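Local structure of LbaCas13a H328A (C2c2) (Lachnospiraceae bacterium NK4A179, 5WLH) at residues 258-263 / 278-283; 282-287 / 446-451; 286-291 / 1138-1143. The protein is an RNA-guided CRISPR nuclease that binds pre-crRNA and, as in other Cas13a enzymes, probably cleaves single-stranded RNA once a target has paired with the guide. All coordinates share one frame; numbering follows the deposited sequence.

Contact 1 (258-263 / 278-283). With nucleotides of chain B.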
loop_
_atom_site.group_PDB
_atom_site.type_symbol
_atom_site.label_atom_id
_atom_site.label_comp_id
_atom_site.label_asym_id
_atom_site.label_seq_id
_atom_site.Cartn_x
_atom_site.Cartn_y
_atom_site.Cartn_z
ATOM N N PHE A 258 -29.543 -1.000 -0.745
ATOM C CA PHE A 258 -28.356 -0.298 -0.267
ATOM C C PHE A 258 -28.372 1.133 -0.796
ATOM O O PHE A 258 -28.693 1.367 -1.961
ATOM C CB PHE A 258 -27.083 -0.997 -0.762
ATOM C CG PHE A 258 -26.655 -2.181 0.056
ATOM C CD1 PHE A 258 -26.482 -2.083 1.429
ATOM C CD2 PHE A 258 -26.368 -3.384 -0.567
ATOM C CE1 PHE A 258 -26.043 -3.172 2.161
ATOM C CE2 PHE A 258 -25.932 -4.467 0.158
ATOM C CZ PHE A 258 -25.769 -4.359 1.527
ATOM N N ALA A 259 -28.006 2.087 0.059
ATOM C CA ALA A 259 -27.847 3.473 -0.361
ATOM C C ALA A 259 -26.769 4.113 0.500
ATOM O O ALA A 259 -26.420 3.589 1.565
ATOM C CB ALA A 259 -29.151 4.256 -0.238
ATOM N N ILE A 260 -26.264 5.273 0.049
ATOM C CA ILE A 260 -25.280 5.979 0.867
ATOM C C ILE A 260 -25.914 6.302 2.206
ATOM O O ILE A 260 -27.109 6.623 2.296
ATOM C CB ILE A 260 -24.755 7.250 0.172
ATOM C CG1 ILE A 260 -25.906 8.248 -0.070
ATOM C CG2 ILE A 260 -23.980 6.870 -1.099
ATOM C CD1 ILE A 260 -25.460 9.624 -0.559
ATOM N N THR A 261 -25.129 6.157 3.263
ATOM C CA THR A 261 -25.642 6.334 4.613
ATOM C C THR A 261 -25.949 7.797 4.875
ATOM O O THR A 261 -25.172 8.670 4.506
ATOM C CB THR A 261 -24.613 5.851 5.616
ATOM O OG1 THR A 261 -24.181 4.537 5.237
ATOM C CG2 THR A 261 -25.210 5.813 7.008
ATOM N N VAL A 262 -27.083 8.057 5.522
ATOM C CA VAL A 262 -27.481 9.402 5.927
ATOM C C VAL A 262 -27.465 9.461 7.448
ATOM O O VAL A 262 -28.054 8.604 8.114
ATOM C CB VAL A 262 -28.873 9.779 5.388
ATOM C CG1 VAL A 262 -29.244 11.199 5.855
ATOM C CG2 VAL A 262 -28.955 9.645 3.845
ATOM N N SER A 263 -26.788 10.465 8.001
ATOM C CA SER A 263 -26.759 10.606 9.448
ATOM C C SER A 263 -28.167 10.842 9.990
ATOM O O SER A 263 -29.015 11.435 9.322
ATOM C CB SER A 263 -25.862 11.773 9.864
ATOM O OG SER A 263 -26.081 12.068 11.240
ATOM N N GLU A 278 -29.560 13.499 2.098
ATOM C CA GLU A 278 -30.682 12.815 1.450
ATOM C C GLU A 278 -30.911 13.354 0.045
ATOM O O GLU A 278 -31.277 12.603 -0.864
ATOM C CB GLU A 278 -31.948 12.961 2.292
ATOM C CG GLU A 278 -31.965 12.158 3.591
ATOM C CD GLU A 278 -32.264 10.669 3.406
ATOM O OE1 GLU A 278 -32.422 10.202 2.260
ATOM O OE2 GLU A 278 -32.346 9.955 4.432
ATOM N N ALA A 279 -30.709 14.658 -0.157
ATOM C CA ALA A 279 -30.904 15.219 -1.485
ATOM C C ALA A 279 -29.878 14.661 -2.451
ATOM O O ALA A 279 -30.197 14.374 -3.611
ATOM C CB ALA A 279 -30.815 16.751 -1.457
ATOM N N PHE A 280 -28.641 14.485 -1.983
ATOM C CA PHE A 280 -27.617 13.933 -2.854
ATOM C C PHE A 280 -27.867 12.455 -3.116
ATOM O O PHE A 280 -27.620 11.968 -4.222
ATOM C CB PHE A 280 -26.227 14.133 -2.247
ATOM C CG PHE A 280 -25.132 13.626 -3.133
ATOM C CD1 PHE A 280 -24.796 14.307 -4.291
ATOM C CD2 PHE A 280 -24.495 12.430 -2.854
ATOM C CE1 PHE A 280 -23.817 13.838 -5.139
ATOM C CE2 PHE A 280 -23.509 11.951 -3.709
ATOM C CZ PHE A 280 -23.165 12.651 -4.840
ATOM N N LYS A 281 -28.346 11.725 -2.108
ATOM C CA LYS A 281 -28.769 10.343 -2.334
ATOM C C LYS A 281 -29.782 10.261 -3.469
ATOM O O LYS A 281 -29.726 9.352 -4.314
ATOM C CB LYS A 281 -29.357 9.779 -1.041
ATOM C CG LYS A 281 -29.901 8.379 -1.173
ATOM C CD LYS A 281 -29.585 7.608 0.094
ATOM C CE LYS A 281 -30.647 7.793 1.134
ATOM N NZ LYS A 281 -31.905 7.160 0.682
ATOM N N LYS A 282 -30.701 11.227 -3.526
ATOM C CA LYS A 282 -31.662 11.256 -4.618
ATOM C C LYS A 282 -30.977 11.589 -5.935
ATOM O O LYS A 282 -31.315 11.012 -6.971
ATOM C CB LYS A 282 -32.789 12.252 -4.323
ATOM C CG LYS A 282 -33.751 12.399 -5.509
ATOM C CD LYS A 282 -35.074 13.022 -5.095
ATOM C CE LYS A 282 -35.930 13.328 -6.320
ATOM N NZ LYS A 282 -35.595 14.659 -6.897
ATOM N N PHE A 283 -29.995 12.498 -5.910
ATOM C CA PHE A 283 -29.196 12.758 -7.101
ATOM C C PHE A 283 -28.585 11.473 -7.644
ATOM O O PHE A 283 -28.591 11.235 -8.855
ATOM C CB PHE A 283 -28.098 13.784 -6.794
ATOM C CG PHE A 283 -27.141 14.023 -7.932
ATOM C CD1 PHE A 283 -25.984 13.257 -8.076
ATOM C CD2 PHE A 283 -27.368 15.038 -8.837
ATOM C CE1 PHE A 283 -25.110 13.488 -9.113
ATOM C CE2 PHE A 283 -26.491 15.280 -9.874
ATOM C CZ PHE A 283 -25.357 14.497 -10.023
ATOM P P A B 13 -23.235 14.018 11.927
ATOM O OP1 A B 13 -24.644 13.959 12.353
ATOM O OP2 A B 13 -22.893 14.631 10.619
ATOM O "O5'" A B 13 -22.378 14.870 12.964
ATOM C "C5'" A B 13 -22.386 14.562 14.352
ATOM C "C4'" A B 13 -21.424 15.459 15.098
ATOM O "O4'" A B 13 -20.080 15.233 14.611
ATOM C "C3'" A B 13 -21.635 16.944 14.886
ATOM O "O3'" A B 13 -22.674 17.470 15.690
ATOM C "C2'" A B 13 -20.264 17.517 15.189
ATOM O "O2'" A B 13 -20.041 17.531 16.593
ATOM C "C1'" A B 13 -19.367 16.450 14.577
ATOM N N9 A B 13 -19.013 16.743 13.177
ATOM C C8 A B 13 -19.474 16.140 12.022
ATOM N N7 A B 13 -18.913 16.619 10.926
ATOM C C5 A B 13 -18.045 17.601 11.395
ATOM C C6 A B 13 -17.168 18.488 10.741
ATOM N N6 A B 13 -16.996 18.534 9.418
ATOM N N1 A B 13 -16.466 19.339 11.514
ATOM C C2 A B 13 -16.619 19.307 12.845
ATOM N N3 A B 13 -17.398 18.517 13.577
ATOM C C4 A B 13 -18.091 17.680 12.772
#
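Lys281 sets CG anti to its backbone N (chi1 177°) and then bends at each of its next three torsions, which lays its carbons beside Ile260, while Ile260 holds CG1 between its own N and carbonyl carbon (chi1 62°). The contact packs one strand of a beta hairpin, formed by strands 250-252 and 258-260, against helix 268-287, which follows it in the chain; the short axes run at 124° to each other and come within 8.9 Å. The two side chains slide past one another in opposite directions, Ile260 CG1 lying 3.7 Å from Lys281 CD. That same lysine carbon presses on Ala259 CB at 3.4 Å, tighter than usual van der Waals contact, and farther along CE meets Val262 CG2. The bent chain therefore acts as an aliphatic spacer between strand and helix, and its charge is satisfied beyond it: Lys281 NZ forms a salt bridge to Glu253 and another, at 3.5 Å, to Glu278 OE1. Glu278 bends at chi2 and crosses Val262 at about a right angle, its OE2 3.5 Å from Val262 CG2, a polar atom against a methyl. On the inner side, Ile260 CD1 reaches the edge of the Phe280 ring, 3.8 Å from CD2; Phe403 stacks on that ring. Past the strand the chain arrives at the RNA, where Ser263 OG donates a 2.6 Å hydrogen bond to OP1 of nucleotide A13 of chain B and is also hydrogen-bonded to Gly265 N.

Contact 2 (282-287 / 446-451). With nucleotides of chain B.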
loop_
_atom_site.group_PDB
_atom_site.type_symbol
_atom_site.label_atom_id
_atom_site.label_comp_id
_atom_site.label_asym_id
_atom_site.label_seq_id
_atom_site.Cartn_x
_atom_site.Cartn_y
_atom_site.Cartn_z
ATOM N N LYS A 282 -30.701 11.227 -3.526
ATOM C CA LYS A 282 -31.662 11.256 -4.618
ATOM C C LYS A 282 -30.977 11.589 -5.935
ATOM O O LYS A 282 -31.315 11.012 -6.971
ATOM C CB LYS A 282 -32.789 12.252 -4.323
ATOM C CG LYS A 282 -33.751 12.399 -5.509
ATOM C CD LYS A 282 -35.074 13.022 -5.095
ATOM C CE LYS A 282 -35.930 13.328 -6.320
ATOM N NZ LYS A 282 -35.595 14.659 -6.897
ATOM N N PHE A 283 -29.995 12.498 -5.910
ATOM C CA PHE A 283 -29.196 12.758 -7.101
ATOM C C PHE A 283 -28.585 11.473 -7.644
ATOM O O PHE A 283 -28.591 11.235 -8.855
ATOM C CB PHE A 283 -28.098 13.784 -6.794
ATOM C CG PHE A 283 -27.141 14.023 -7.932
ATOM C CD1 PHE A 283 -25.984 13.257 -8.076
ATOM C CD2 PHE A 283 -27.368 15.038 -8.837
ATOM C CE1 PHE A 283 -25.110 13.488 -9.113
ATOM C CE2 PHE A 283 -26.491 15.280 -9.874
ATOM C CZ PHE A 283 -25.357 14.497 -10.023
ATOM N N LEU A 284 -27.987 10.659 -6.765
ATOM C CA LEU A 284 -27.327 9.443 -7.238
ATOM C C LEU A 284 -28.325 8.493 -7.877
ATOM O O LEU A 284 -28.017 7.832 -8.877
ATOM C CB LEU A 284 -26.618 8.738 -6.090
ATOM C CG LEU A 284 -25.334 9.377 -5.595
ATOM C CD1 LEU A 284 -24.861 8.544 -4.393
ATOM C CD2 LEU A 284 -24.264 9.439 -6.700
ATOM N N SER A 285 -29.530 8.427 -7.316
ATOM C CA SER A 285 -30.591 7.613 -7.906
ATOM C C SER A 285 -31.011 8.150 -9.275
ATOM O O SER A 285 -31.083 7.400 -10.257
ATOM C CB SER A 285 -31.779 7.566 -6.943
ATOM O OG SER A 285 -32.826 6.752 -7.454
ATOM N N ASP A 286 -31.290 9.454 -9.357
ATOM C CA ASP A 286 -31.750 10.060 -10.605
ATOM C C ASP A 286 -30.682 10.043 -11.679
ATOM O O ASP A 286 -30.997 9.922 -12.872
ATOM C CB ASP A 286 -32.187 11.502 -10.353
ATOM C CG ASP A 286 -33.450 11.579 -9.546
ATOM O OD1 ASP A 286 -34.181 10.564 -9.508
ATOM O OD2 ASP A 286 -33.707 12.642 -8.949
ATOM N N TYR A 287 -29.415 10.189 -11.283
ATOM C CA TYR A 287 -28.349 10.274 -12.263
ATOM C C TYR A 287 -28.121 8.944 -12.958
ATOM O O TYR A 287 -27.598 8.924 -14.076
ATOM C CB TYR A 287 -27.054 10.758 -11.584
ATOM C CG TYR A 287 -25.968 11.132 -12.569
ATOM C CD1 TYR A 287 -25.959 12.390 -13.174
ATOM C CD2 TYR A 287 -24.980 10.227 -12.924
ATOM C CE1 TYR A 287 -24.987 12.740 -14.101
ATOM C CE2 TYR A 287 -24.014 10.561 -13.848
ATOM C CZ TYR A 287 -24.016 11.825 -14.430
ATOM O OH TYR A 287 -23.072 12.170 -15.352
ATOM N N ILE A 446 -16.955 8.105 -6.241
ATOM C CA ILE A 446 -16.652 7.233 -5.110
ATOM C C ILE A 446 -17.924 6.743 -4.441
ATOM O O ILE A 446 -17.932 5.664 -3.822
ATOM C CB ILE A 446 -15.726 7.952 -4.104
ATOM C CG1 ILE A 446 -16.441 9.139 -3.455
ATOM C CG2 ILE A 446 -14.398 8.324 -4.795
ATOM C CD1 ILE A 446 -15.592 9.852 -2.349
ATOM N N LYS A 447 -19.026 7.497 -4.561
ATOM C CA LYS A 447 -20.275 7.014 -3.979
ATOM C C LYS A 447 -20.869 5.868 -4.799
ATOM O O LYS A 447 -21.386 4.901 -4.232
ATOM C CB LYS A 447 -21.273 8.161 -3.834
ATOM C CG LYS A 447 -20.840 9.196 -2.797
ATOM C CD LYS A 447 -20.510 8.541 -1.455
ATOM C CE LYS A 447 -20.046 9.581 -0.438
ATOM N NZ LYS A 447 -19.690 8.991 0.896
ATOM N N TYR A 448 -20.839 5.951 -6.134
ATOM C CA TYR A 448 -21.304 4.787 -6.887
ATOM C C TYR A 448 -20.417 3.582 -6.607
ATOM O O TYR A 448 -20.905 2.462 -6.441
ATOM C CB TYR A 448 -21.319 5.079 -8.382
ATOM C CG TYR A 448 -22.512 5.865 -8.833
ATOM C CD1 TYR A 448 -23.808 5.420 -8.582
ATOM C CD2 TYR A 448 -22.346 7.042 -9.546
ATOM C CE1 TYR A 448 -24.916 6.156 -9.010
ATOM C CE2 TYR A 448 -23.438 7.778 -9.962
ATOM C CZ TYR A 448 -24.714 7.327 -9.707
ATOM O OH TYR A 448 -25.788 8.067 -10.167
ATOM N N ILE A 449 -19.110 3.801 -6.539
ATOM C CA ILE A 449 -18.202 2.708 -6.210
ATOM C C ILE A 449 -18.541 2.137 -4.839
ATOM O O ILE A 449 -18.595 0.914 -4.664
ATOM C CB ILE A 449 -16.738 3.195 -6.299
ATOM C CG1 ILE A 449 -16.366 3.407 -7.778
ATOM C CG2 ILE A 449 -15.792 2.179 -5.736
ATOM C CD1 ILE A 449 -15.166 4.295 -7.988
ATOM N N ALA A 450 -18.812 3.006 -3.856
ATOM C CA ALA A 450 -19.129 2.523 -2.514
ATOM C C ALA A 450 -20.407 1.705 -2.526
ATOM O O ALA A 450 -20.501 0.684 -1.845
ATOM C CB ALA A 450 -19.254 3.680 -1.532
ATOM N N MET A 451 -21.396 2.138 -3.310
ATOM C CA MET A 451 -22.614 1.338 -3.479
ATOM C C MET A 451 -22.303 -0.017 -4.105
ATOM O O MET A 451 -22.791 -1.053 -3.635
ATOM C CB MET A 451 -23.626 2.112 -4.331
ATOM C CG MET A 451 -24.181 3.330 -3.631
ATOM S SD MET A 451 -25.266 4.242 -4.756
ATOM C CE MET A 451 -26.545 2.983 -5.043
ATOM P P C B 11 -18.077 11.729 2.980
ATOM O OP1 C B 11 -19.375 11.538 2.322
ATOM O OP2 C B 11 -17.630 13.102 3.357
ATOM O "O5'" C B 11 -18.050 10.915 4.326
ATOM C "C5'" C B 11 -18.707 9.663 4.430
ATOM C "C4'" C B 11 -18.652 9.164 5.838
ATOM O "O4'" C B 11 -17.274 8.996 6.261
ATOM C "C3'" C B 11 -19.218 10.104 6.883
ATOM O "O3'" C B 11 -20.614 10.080 6.923
ATOM C "C2'" C B 11 -18.570 9.585 8.148
ATOM O "O2'" C B 11 -19.129 8.320 8.472
ATOM C "C1'" C B 11 -17.162 9.319 7.638
ATOM N N1 C B 11 -16.267 10.489 7.770
ATOM C C2 C B 11 -15.677 10.734 9.004
ATOM O O2 C B 11 -15.966 9.993 9.970
ATOM N N3 C B 11 -14.823 11.765 9.117
ATOM C C4 C B 11 -14.546 12.532 8.053
ATOM N N4 C B 11 -13.692 13.550 8.204
ATOM C C5 C B 11 -15.140 12.297 6.774
ATOM C C6 C B 11 -15.988 11.269 6.682
ATOM P P C B 10 -12.756 13.861 0.319
ATOM O OP1 C B 10 -13.554 14.528 -0.758
ATOM O OP2 C B 10 -12.153 14.589 1.478
ATOM O "O5'" C B 10 -13.677 12.788 1.050
ATOM C "C5'" C B 10 -14.335 11.752 0.339
ATOM C "C4'" C B 10 -14.709 10.628 1.273
ATOM O "O4'" C B 10 -13.511 10.128 1.917
ATOM C "C3'" C B 10 -15.616 11.002 2.440
ATOM O "O3'" C B 10 -16.979 11.018 2.062
ATOM C "C2'" C B 10 -15.279 9.927 3.471
ATOM O "O2'" C B 10 -15.872 8.685 3.100
ATOM C "C1'" C B 10 -13.781 9.785 3.253
ATOM N N1 C B 10 -12.992 10.668 4.139
ATOM C C2 C B 10 -12.805 10.237 5.454
ATOM O O2 C B 10 -13.317 9.153 5.823
ATOM N N3 C B 10 -12.069 11.001 6.283
ATOM C C4 C B 10 -11.550 12.151 5.839
ATOM N N4 C B 10 -10.825 12.878 6.693
ATOM C C5 C B 10 -11.730 12.618 4.497
ATOM C C6 C B 10 -12.460 11.855 3.681
#
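Leu284 and Tyr448 are the closest residues by CA where helix 268-287 meets helix 429-458, the two short axes lying nearly perpendicular (83°) and 11.3 Å apart at closest approach. Tyr448 reaches across the gap with its full length. Tyr448 OH donates a 2.6 Å hydrogen bond to Leu284 O, in the carbonyl plane and on a lone pair, with a C=O...donor angle of 125°. From the same residue, Leu284 CD2 comes over one face of the tyrosine ring, 3.9 Å from its centroid and offset toward the rim, a CH-pi contact. Tyr287 crosses Tyr448 at about a right angle: its CB is 3.3 Å from Tyr448 OH, which sits at the edge of the Tyr287 ring and near its plane. Phe1136 and Tyr1140 add edge-to-face contacts to the Tyr448 ring. The other leucine methyl, Leu284 CD1, rests 3.7 Å from Lys447 CB, with Met451 SD 4.3 Å away. Beyond CB the lysine turns off: chi2 of -52° bends CD aside, and the extended remainder carries NZ to a 2.9 Å hydrogen bond with OP1 of nucleotide C11 of chain B. With a phenylalanine in place of Tyr448, Leu284 O would probably be left without its hydroxyl donor, and the contact of Tyr448 OH with Tyr287 CB would go with it. The chemistry thus has two parts: a polar bond among rings and methyls joins the helices, whereas the ammonium of Lys447 hydrogen-bonds a phosphate oxygen, where its charge would favour the RNA backbone.

Contact 3 (286-291 / 1138-1143)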
loop_
_atom_site.group_PDB
_atom_site.type_symbol
_atom_site.label_atom_id
_atom_site.label_comp_id
_atom_site.label_asym_id
_atom_site.label_seq_id
_atom_site.Cartn_x
_atom_site.Cartn_y
_atom_site.Cartn_z
ATOM N N ASP A 286 -31.290 9.454 -9.357
ATOM C CA ASP A 286 -31.750 10.060 -10.605
ATOM C C ASP A 286 -30.682 10.043 -11.679
ATOM O O ASP A 286 -30.997 9.922 -12.872
ATOM C CB ASP A 286 -32.187 11.502 -10.353
ATOM C CG ASP A 286 -33.450 11.579 -9.546
ATOM O OD1 ASP A 286 -34.181 10.564 -9.508
ATOM O OD2 ASP A 286 -33.707 12.642 -8.949
ATOM N N TYR A 287 -29.415 10.189 -11.283
ATOM C CA TYR A 287 -28.349 10.274 -12.263
ATOM C C TYR A 287 -28.121 8.944 -12.958
ATOM O O TYR A 287 -27.598 8.924 -14.076
ATOM C CB TYR A 287 -27.054 10.758 -11.584
ATOM C CG TYR A 287 -25.968 11.132 -12.569
ATOM C CD1 TYR A 287 -25.959 12.390 -13.174
ATOM C CD2 TYR A 287 -24.980 10.227 -12.924
ATOM C CE1 TYR A 287 -24.987 12.740 -14.101
ATOM C CE2 TYR A 287 -24.014 10.561 -13.848
ATOM C CZ TYR A 287 -24.016 11.825 -14.430
ATOM O OH TYR A 287 -23.072 12.170 -15.352
ATOM N N ALA A 288 -28.497 7.839 -12.322
ATOM C CA ALA A 288 -28.292 6.512 -12.900
ATOM C C ALA A 288 -29.406 6.261 -13.917
ATOM O O ALA A 288 -30.351 5.506 -13.686
ATOM C CB ALA A 288 -28.273 5.454 -11.807
ATOM N N SER A 289 -29.285 6.942 -15.053
ATOM C CA SER A 289 -30.253 6.871 -16.140
ATOM C C SER A 289 -29.527 6.488 -17.421
ATOM O O SER A 289 -28.542 7.134 -17.795
ATOM C CB SER A 289 -30.974 8.213 -16.324
ATOM O OG SER A 289 -31.515 8.324 -17.635
ATOM N N LEU A 290 -30.014 5.442 -18.101
ATOM C CA LEU A 290 -29.398 5.055 -19.365
ATOM C C LEU A 290 -29.556 6.133 -20.438
ATOM O O LEU A 290 -28.761 6.172 -21.382
ATOM C CB LEU A 290 -29.986 3.728 -19.851
ATOM C CG LEU A 290 -29.942 2.658 -18.759
ATOM C CD1 LEU A 290 -30.664 1.405 -19.220
ATOM C CD2 LEU A 290 -28.506 2.348 -18.389
ATOM N N ASP A 291 -30.538 7.020 -20.297
ATOM C CA ASP A 291 -30.717 8.127 -21.229
ATOM C C ASP A 291 -29.659 9.181 -20.935
ATOM O O ASP A 291 -29.744 9.883 -19.927
ATOM C CB ASP A 291 -32.125 8.699 -21.104
ATOM C CG ASP A 291 -32.387 9.850 -22.066
ATOM O OD1 ASP A 291 -31.440 10.340 -22.712
ATOM O OD2 ASP A 291 -33.563 10.253 -22.173
ATOM N N LEU A 1138 -21.486 -1.713 -10.986
ATOM C CA LEU A 1138 -22.478 -2.343 -10.125
ATOM C C LEU A 1138 -23.293 -1.309 -9.375
ATOM O O LEU A 1138 -24.510 -1.420 -9.292
ATOM C CB LEU A 1138 -21.802 -3.275 -9.129
ATOM C CG LEU A 1138 -21.395 -4.603 -9.732
ATOM C CD1 LEU A 1138 -20.592 -5.376 -8.678
ATOM C CD2 LEU A 1138 -22.658 -5.433 -10.176
ATOM N N GLY A 1139 -22.636 -0.302 -8.801
ATOM C CA GLY A 1139 -23.377 0.669 -8.020
ATOM C C GLY A 1139 -24.285 1.509 -8.887
ATOM O O GLY A 1139 -25.436 1.776 -8.523
ATOM N N TYR A 1140 -23.782 1.916 -10.048
ATOM C CA TYR A 1140 -24.543 2.735 -10.977
ATOM C C TYR A 1140 -25.746 1.965 -11.524
ATOM O O TYR A 1140 -26.880 2.454 -11.493
ATOM C CB TYR A 1140 -23.600 3.183 -12.087
ATOM C CG TYR A 1140 -24.243 3.929 -13.210
ATOM C CD1 TYR A 1140 -24.381 5.305 -13.152
ATOM C CD2 TYR A 1140 -24.731 3.259 -14.326
ATOM C CE1 TYR A 1140 -24.966 6.009 -14.204
ATOM C CE2 TYR A 1140 -25.327 3.950 -15.377
ATOM C CZ TYR A 1140 -25.435 5.324 -15.306
ATOM O OH TYR A 1140 -26.017 6.012 -16.353
ATOM N N HIS A 1141 -25.528 0.744 -12.009
ATOM C CA HIS A 1141 -26.669 0.015 -12.562
ATOM C C HIS A 1141 -27.596 -0.502 -11.477
ATOM O O HIS A 1141 -28.797 -0.653 -11.723
ATOM C CB HIS A 1141 -26.179 -1.106 -13.459
ATOM C CG HIS A 1141 -25.559 -0.594 -14.715
ATOM N ND1 HIS A 1141 -26.311 -0.104 -15.763
ATOM C CD2 HIS A 1141 -24.264 -0.406 -15.055
ATOM C CE1 HIS A 1141 -25.503 0.311 -16.719
ATOM N NE2 HIS A 1141 -24.253 0.140 -16.315
ATOM N N TYR A 1142 -27.075 -0.740 -10.272
ATOM C CA TYR A 1142 -27.940 -1.026 -9.136
ATOM C C TYR A 1142 -28.846 0.156 -8.839
ATOM O O TYR A 1142 -30.057 -0.008 -8.621
ATOM C CB TYR A 1142 -27.098 -1.369 -7.906
ATOM C CG TYR A 1142 -27.880 -1.687 -6.659
ATOM C CD1 TYR A 1142 -28.420 -2.958 -6.457
ATOM C CD2 TYR A 1142 -28.050 -0.735 -5.668
ATOM C CE1 TYR A 1142 -29.103 -3.262 -5.281
ATOM C CE2 TYR A 1142 -28.726 -1.030 -4.493
ATOM C CZ TYR A 1142 -29.236 -2.298 -4.307
ATOM O OH TYR A 1142 -29.900 -2.578 -3.143
ATOM N N ALA A 1143 -28.272 1.361 -8.808
ATOM C CA ALA A 1143 -29.095 2.554 -8.676
ATOM C C ALA A 1143 -30.101 2.644 -9.810
ATOM O O ALA A 1143 -31.261 3.014 -9.592
ATOM C CB ALA A 1143 -28.209 3.808 -8.635
#
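Tyr1140 meets the turn at Ala288 along one side of its ring, from CD1 to OH. From CB, the first torsion sets CG anti to the backbone N (chi1 174°), and the ring beyond it lies against residues 287-289. Tyr1140 CD1 lies 4.1 Å from Ala288 CB, the methyl standing over one ring face. Tyr1140 CE1 comes within 3.6 Å of Ala288 CA and also approaches Tyr287 O, and CZ still has Ala288 CA as its neighbour. At the tip, Tyr1140 OH is 3.1 Å from Ser289 O, a weak and unsettled hydrogen bond, since its one proton has another acceptor within reach; the hydroxyl is also hydrogen-bonded to Ser1228 OG. On the ring's other long edge, CD2 sits above the centre of the His1141 ring. Ala288 is the centre of an inverse gamma turn, and its CB lies 3.3 Å from Tyr1140 O and 3.6 Å from Ala1143 CB. Farther on, Leu290 CD2 touches the edge of His1141 at CE1, 4.0 Å away. The contact thus wedges the link between helix 268-287 and helix 292-311, where Asp291 is the N-cap, against helix 1106-1145, with Tyr448 of helix 429-458 packing on Ala288.

The three contacts follow helix 268-287 to its end: contact 1 sets the helix against the hairpin strand 258-260, contact 2 against helix 429-458, and contact 3 sets the loop that follows it against helix 1106-1145. Centres of contacts 1 and 2 lie about 8 Å apart, as do those of 2 and 3, while 1 and 3 are about 14 Å apart. Their partners are 15, 159 and 847 residues away at the closest ends, so the helix joins its adjacent hairpin to sequence-distant parts of the chain. Contacts 1 and 3 also meet directly through a probable hydrogen bond between Phe258 N and Tyr1142 OH. Contacts 1 and 2 each extend to a phosphate of the bound RNA.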